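Local coordinates for 11S globulin isoform 1 (Cocos nucifera, PDB 5WPW), which serves as a seed storage protein of coconut, a hexameric 11S globulin whose subunits each carry two cupin domains, at residues S55-P60 with H153-L158; I179-S184 with Q203-T208. The protein carries 2 engineered substitutions. All blocks are in the same frame, centred on the assembly; numbering follows the deposited sequence.

Interaction 1 of 2, residues S55-P60 with H153-L158; sequences SMSNAP and HRQFLL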
loop_
_atom_site.group_PDB
_atom_site.type_symbol
_atom_site.label_atom_id
_atom_site.label_comp_id
_atom_site.label_asym_id
_atom_site.label_seq_id
_atom_site.Cartn_x
_atom_site.Cartn_y
_atom_site.Cartn_z
ATOM N N SER A 55 1.965 32.636 3.390
ATOM C CA SER A 55 0.900 32.456 2.414
ATOM C C SER A 55 0.784 30.970 2.115
ATOM O O SER A 55 1.689 30.185 2.424
ATOM C CB SER A 55 1.152 33.258 1.126
ATOM O OG SER A 55 2.163 32.675 0.297
ATOM N N MET A 56 -0.340 30.589 1.526
ATOM C CA MET A 56 -0.542 29.204 1.131
ATOM C C MET A 56 -1.157 29.182 -0.257
ATOM O O MET A 56 -1.822 30.135 -0.676
ATOM C CB MET A 56 -1.365 28.420 2.149
ATOM C CG MET A 56 -2.716 28.953 2.468
ATOM S SD MET A 56 -3.960 28.203 1.389
ATOM C CE MET A 56 -5.446 28.803 2.207
ATOM N N SER A 57 -0.895 28.098 -0.988
ATOM C CA SER A 57 -1.310 27.961 -2.375
ATOM C C SER A 57 -2.199 26.729 -2.542
ATOM O O SER A 57 -2.119 25.783 -1.760
ATOM C CB SER A 57 -0.102 27.846 -3.317
ATOM O OG SER A 57 0.612 29.089 -3.414
ATOM N N ASN A 58 -3.070 26.771 -3.549
ATOM C CA ASN A 58 -3.951 25.650 -3.880
ATOM C C ASN A 58 -3.215 24.497 -4.546
ATOM O O ASN A 58 -3.808 23.424 -4.702
ATOM C CB ASN A 58 -5.080 26.110 -4.810
ATOM C CG ASN A 58 -4.571 26.526 -6.221
ATOM O OD1 ASN A 58 -3.508 27.150 -6.362
ATOM N ND2 ASN A 58 -5.338 26.186 -7.260
ATOM N N ALA A 59 -1.971 24.695 -4.953
ATOM C CA ALA A 59 -1.211 23.691 -5.695
ATOM C C ALA A 59 0.069 23.316 -4.956
ATOM O O ALA A 59 0.705 24.188 -4.333
ATOM C CB ALA A 59 -0.869 24.212 -7.081
ATOM N N PRO A 60 0.454 22.041 -4.958
ATOM C CA PRO A 60 1.762 21.680 -4.401
ATOM C C PRO A 60 2.852 22.252 -5.291
ATOM O O PRO A 60 2.633 22.517 -6.476
ATOM C CB PRO A 60 1.757 20.150 -4.416
ATOM C CG PRO A 60 0.848 19.798 -5.576
ATOM C CD PRO A 60 -0.224 20.888 -5.584
ATOM N N HIS A 153 -2.855 29.189 -10.510
ATOM C CA HIS A 153 -2.229 29.404 -9.209
ATOM C C HIS A 153 -3.053 30.385 -8.377
ATOM O O HIS A 153 -3.077 31.584 -8.670
ATOM C CB HIS A 153 -0.815 29.947 -9.360
ATOM C CG HIS A 153 -0.145 30.190 -8.046
ATOM N ND1 HIS A 153 0.809 31.164 -7.856
ATOM C CD2 HIS A 153 -0.312 29.587 -6.846
ATOM C CE1 HIS A 153 1.222 31.137 -6.602
ATOM N NE2 HIS A 153 0.548 30.196 -5.965
ATOM N N ARG A 154 -3.711 29.891 -7.330
ATOM C CA ARG A 154 -4.407 30.739 -6.369
ATOM C C ARG A 154 -3.547 30.802 -5.110
ATOM O O ARG A 154 -3.360 29.785 -4.424
ATOM C CB ARG A 154 -5.809 30.207 -6.040
ATOM C CG ARG A 154 -6.587 29.542 -7.195
ATOM C CD ARG A 154 -7.628 30.459 -7.861
ATOM N NE ARG A 154 -8.515 31.129 -6.902
ATOM C CZ ARG A 154 -9.828 30.938 -6.790
ATOM N NH1 ARG A 154 -10.467 30.085 -7.578
ATOM N NH2 ARG A 154 -10.516 31.627 -5.886
ATOM N N GLN A 155 -3.042 31.995 -4.800
ATOM C CA GLN A 155 -2.259 32.249 -3.599
ATOM C C GLN A 155 -3.095 33.007 -2.572
ATOM O O GLN A 155 -3.711 34.024 -2.898
ATOM C CB GLN A 155 -0.994 33.050 -3.929
ATOM C CG GLN A 155 0.126 32.867 -2.927
ATOM C CD GLN A 155 1.012 34.093 -2.796
ATOM O OE1 GLN A 155 0.656 35.180 -3.251
ATOM N NE2 GLN A 155 2.166 33.927 -2.172
ATOM N N PHE A 156 -3.093 32.507 -1.336
ATOM C CA PHE A 156 -3.869 33.042 -0.223
ATOM C C PHE A 156 -2.883 33.615 0.780
ATOM O O PHE A 156 -2.214 32.861 1.489
ATOM C CB PHE A 156 -4.727 31.959 0.437
ATOM C CG PHE A 156 -5.770 31.335 -0.476
ATOM C CD1 PHE A 156 -5.402 30.490 -1.505
ATOM C CD2 PHE A 156 -7.126 31.590 -0.278
ATOM C CE1 PHE A 156 -6.383 29.906 -2.330
ATOM C CE2 PHE A 156 -8.096 31.016 -1.080
ATOM C CZ PHE A 156 -7.730 30.176 -2.111
ATOM N N LEU A 157 -2.790 34.939 0.843
ATOM C CA LEU A 157 -1.879 35.592 1.778
ATOM C C LEU A 157 -2.457 35.552 3.183
ATOM O O LEU A 157 -3.632 35.860 3.383
ATOM C CB LEU A 157 -1.638 37.044 1.371
ATOM C CG LEU A 157 -0.961 37.259 0.039
ATOM C CD1 LEU A 157 -1.309 38.651 -0.458
ATOM C CD2 LEU A 157 0.534 37.093 0.218
ATOM N N LEU A 158 -1.639 35.151 4.159
ATOM C CA LEU A 158 -2.057 35.273 5.550
ATOM C C LEU A 158 -1.806 36.680 6.084
ATOM O O LEU A 158 -2.450 37.103 7.050
ATOM C CB LEU A 158 -1.321 34.246 6.423
ATOM C CG LEU A 158 -1.695 32.758 6.370
ATOM C CD1 LEU A 158 -1.147 32.025 7.600
ATOM C CD2 LEU A 158 -3.180 32.567 6.244
#

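Interaction 2 of 2, residues I179-S184 with Q203-T208; sequences ILRGFS and QCRDDT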
loop_
_atom_site.group_PDB
_atom_site.type_symbol
_atom_site.label_atom_id
_atom_site.label_comp_id
_atom_site.label_asym_id
_atom_site.label_seq_id
_atom_site.Cartn_x
_atom_site.Cartn_y
_atom_site.Cartn_z
ATOM N N ILE A 179 -6.223 37.197 3.493
ATOM C CA ILE A 179 -7.527 36.574 3.706
ATOM C C ILE A 179 -8.242 37.174 4.903
ATOM O O ILE A 179 -9.479 37.205 4.939
ATOM C CB ILE A 179 -7.354 35.062 3.871
ATOM C CG1 ILE A 179 -6.297 34.799 4.924
ATOM C CG2 ILE A 179 -6.925 34.466 2.540
ATOM C CD1 ILE A 179 -6.465 33.485 5.631
ATOM N N LEU A 180 -7.494 37.644 5.906
ATOM C CA LEU A 180 -8.139 38.252 7.069
ATOM C C LEU A 180 -8.897 39.520 6.693
ATOM O O LEU A 180 -9.878 39.875 7.359
ATOM C CB LEU A 180 -7.110 38.552 8.153
ATOM C CG LEU A 180 -6.253 37.367 8.604
ATOM C CD1 LEU A 180 -5.318 37.810 9.724
ATOM C CD2 LEU A 180 -7.127 36.179 9.030
ATOM N N ARG A 181 -8.465 40.202 5.630
ATOM C CA ARG A 181 -9.193 41.357 5.112
ATOM C C ARG A 181 -10.605 40.987 4.671
ATOM O O ARG A 181 -11.480 41.859 4.603
ATOM C CB ARG A 181 -8.400 41.970 3.950
ATOM C CG ARG A 181 -9.003 43.214 3.302
ATOM C CD ARG A 181 -8.787 44.460 4.168
ATOM N NE ARG A 181 -9.409 45.650 3.589
ATOM C CZ ARG A 181 -10.671 46.007 3.800
ATOM N NH1 ARG A 181 -11.451 45.258 4.573
ATOM N NH2 ARG A 181 -11.156 47.108 3.236
ATOM N N GLY A 182 -10.856 39.707 4.384
ATOM C CA GLY A 182 -12.186 39.282 3.996
ATOM C C GLY A 182 -13.159 39.148 5.145
ATOM O O GLY A 182 -14.371 39.074 4.909
ATOM N N PHE A 183 -12.658 39.124 6.376
ATOM C CA PHE A 183 -13.487 38.973 7.554
ATOM C C PHE A 183 -13.901 40.336 8.090
ATOM O O PHE A 183 -13.187 41.329 7.932
ATOM C CB PHE A 183 -12.744 38.203 8.638
ATOM C CG PHE A 183 -12.537 36.768 8.310
ATOM C CD1 PHE A 183 -13.606 35.970 7.963
ATOM C CD2 PHE A 183 -11.263 36.227 8.305
ATOM C CE1 PHE A 183 -13.411 34.634 7.651
ATOM C CE2 PHE A 183 -11.067 34.904 7.996
ATOM C CZ PHE A 183 -12.143 34.106 7.670
ATOM N N SER A 184 -15.069 40.375 8.720
ATOM C CA SER A 184 -15.487 41.599 9.386
ATOM C C SER A 184 -14.634 41.832 10.629
ATOM O O SER A 184 -14.168 40.895 11.280
ATOM C CB SER A 184 -16.969 41.534 9.748
ATOM O OG SER A 184 -17.142 41.116 11.089
ATOM N N GLN A 203 -5.612 43.104 9.372
ATOM C CA GLN A 203 -6.146 43.177 8.021
ATOM C C GLN A 203 -5.250 43.950 7.057
ATOM O O GLN A 203 -5.525 43.941 5.851
ATOM C CB GLN A 203 -7.552 43.776 8.059
ATOM C CG GLN A 203 -8.572 42.793 8.618
ATOM C CD GLN A 203 -9.953 43.379 8.789
ATOM O OE1 GLN A 203 -10.134 44.362 9.493
ATOM N NE2 GLN A 203 -10.939 42.755 8.174
ATOM N N CYS A 204 -4.190 44.596 7.555
ATOM C CA CYS A 204 -3.100 45.124 6.723
ATOM C C CYS A 204 -3.613 46.086 5.650
ATOM O O CYS A 204 -3.155 46.062 4.505
ATOM C CB CYS A 204 -2.292 43.984 6.084
ATOM S SG CYS A 204 -1.291 43.009 7.238
ATOM N N ARG A 205 -4.546 46.960 6.038
ATOM C CA ARG A 205 -5.280 47.785 5.077
ATOM C C ARG A 205 -4.363 48.568 4.146
ATOM O O ARG A 205 -4.502 48.501 2.921
ATOM C CB ARG A 205 -6.176 48.758 5.818
ATOM C CG ARG A 205 -7.370 48.143 6.442
ATOM C CD ARG A 205 -8.299 49.261 6.857
ATOM N NE ARG A 205 -8.993 49.880 5.730
ATOM C CZ ARG A 205 -9.547 51.087 5.780
ATOM N NH1 ARG A 205 -9.501 51.788 6.904
ATOM N NH2 ARG A 205 -10.159 51.590 4.717
ATOM N N ASP A 206 -3.453 49.363 4.704
ATOM C CA ASP A 206 -2.738 50.369 3.925
ATOM C C ASP A 206 -1.275 49.999 3.692
ATOM O O ASP A 206 -0.438 50.872 3.462
ATOM C CB ASP A 206 -2.846 51.733 4.607
ATOM C CG ASP A 206 -2.677 51.641 6.113
ATOM O OD1 ASP A 206 -1.768 50.909 6.562
ATOM O OD2 ASP A 206 -3.451 52.296 6.847
ATOM N N ASP A 207 -0.959 48.709 3.745
ATOM C CA ASP A 207 0.405 48.254 3.507
ATOM C C ASP A 207 0.812 48.523 2.059
ATOM O O ASP A 207 0.038 48.301 1.125
ATOM C CB ASP A 207 0.516 46.757 3.837
ATOM C CG ASP A 207 1.952 46.306 4.080
ATOM O OD1 ASP A 207 2.887 46.994 3.609
ATOM O OD2 ASP A 207 2.143 45.245 4.728
ATOM N N THR A 208 2.035 49.018 1.872
ATOM C CA THR A 208 2.569 49.264 0.537
ATOM C C THR A 208 3.812 48.432 0.246
ATOM O O THR A 208 4.436 48.614 -0.804
ATOM C CB THR A 208 2.872 50.758 0.340
ATOM O OG1 THR A 208 3.141 51.008 -1.044
ATOM C CG2 THR A 208 4.087 51.183 1.140
#

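Interaction 1 of 2, residues S55-P60 with H153-L158
Strand 55-57, the end of the longer strand 50-57, runs antiparallel to the short strand 155-157, with axes 4.6 Å apart at closest approach. The backbone ladder rests on the hydrogen-bonded pair Met56 and Phe156: Met56 N gives to Phe156 O, and Phe156 N gives to Met56 O at 2.8 Å, the second bond lying nearly along the C=O axis. Beyond the strand ends, Asn58 N continues the ladder to Arg154 O at 3.2 Å. The Asn58 side chain then turns back, CG between backbone N and carbonyl carbon (chi1 67°), so that OD1 takes Arg154 N at 2.9 Å, with the donor standing well above the plane of the Asn58 amide. The backbone N and O of Arg154 are thus both held by Asn58, the N by the side chain and the O by the main chain, while Asn58 ND2 bonds Ser152 O.

The face of Ser55, Ser57, Gln155 and Leu157 carries the polar side-chain bonds. With CG anti to its backbone N, His153 brings NE2 to 2.8 Å from Ser57 OG, a hydrogen bond in which the hydroxyl sits at the ring edge. Gln155 reaches out extended and places NE2 2.8 Å from Ser55 OG, but the bond is bent and weak.

On the face of Met56 and Phe156 the contact is apolar. Met56 folds at chi2 (92°), carrying SD to 4.6 Å from the Phe156 ring centroid, an oblique Met-aromatic contact, and CE to 3.7 Å from Phe156 CB. Asn346 of a second subunit packs on both residues. The Arg154 guanidinium leads away to salt bridges with Asp150 and with Asp325 of that subunit. The antiparallel pair adds strand 155-157 to strand 50-57 in a sheet of the N-terminal cupin beta-barrel of 11S globulins.

Interaction 2 of 2, residues I179-S184 with Q203-T208
Gln203, just past helix 196-202, has the most surface buried here and donates a hydrogen bond across the contact. Its CG stands anti to the carbonyl carbon (chi1 -73°) and the chain runs on extended (chi2 175°), so CG passes 3.4 Å from Leu180 O and the amide is delivered to the turn 179-182. NE2 gives to Leu180 O at 3.2 Å, approaching somewhat above the carbonyl plane, while that oxygen lies close to the plane of the Gln203 amide. Leu180 O also accepts from Phe183 N, so two donors hold it; Phe183 O lies only 2.7 Å from the same NE2. The other end of the amide, OE1, has a weak hydrogen bond to Thr185 OG1.

The two loops flank a helical hairpin, helices 185-192 and 196-202, inserted between strands 175-177 and 212-214 of the N-terminal cupin domain: residues 179-184 lead into it and 203-208 lead out, so Gln203 ties its exit to its entrance.

Arg181 lies across Gln203 at about a right angle. Its CG is anti to the backbone N (chi1 -179°) and the bend at chi2 sets CD 3.7 Å from Gln203 O and 4.1 Å from Gln203 CB, the methylene packing on the Gln203 backbone and CB.

Arg205, at the exposed side of the contact, lays its CG over one face of the Arg181 guanidinium, 4.3 Å from Arg181 NE. Arg181 NH2 and Arg205 NE also stand 4.3 Å apart, a like-charge approach that probably costs some electrostatic energy. Beyond it, Asp206 makes a salt bridge to Arg394 of a second subunit.

In the fold
Interactions 1 and 2 follow one another along the chain, their centres about 16 Å apart, and they meet where residues 153-158 border 179-184. There Leu157 O and Ile179 N, 2.9 Å apart, form a probable hydrogen bond, while Leu158 CD2 packs 3.5 Å from Ile179 CD1. Ile179 CG2 also rests against Phe156 CB, so the edge of interaction 1 leads directly onto Ile179 at the start of residues 179-184. Interaction 1 lies nearer the chain centre, about 16 Å from it against about 30 Å for interaction 2, both measured from the contact centres. Both touch the same second subunit: Tyr393 of that subunit bonds Leu158 O and packs on Leu180.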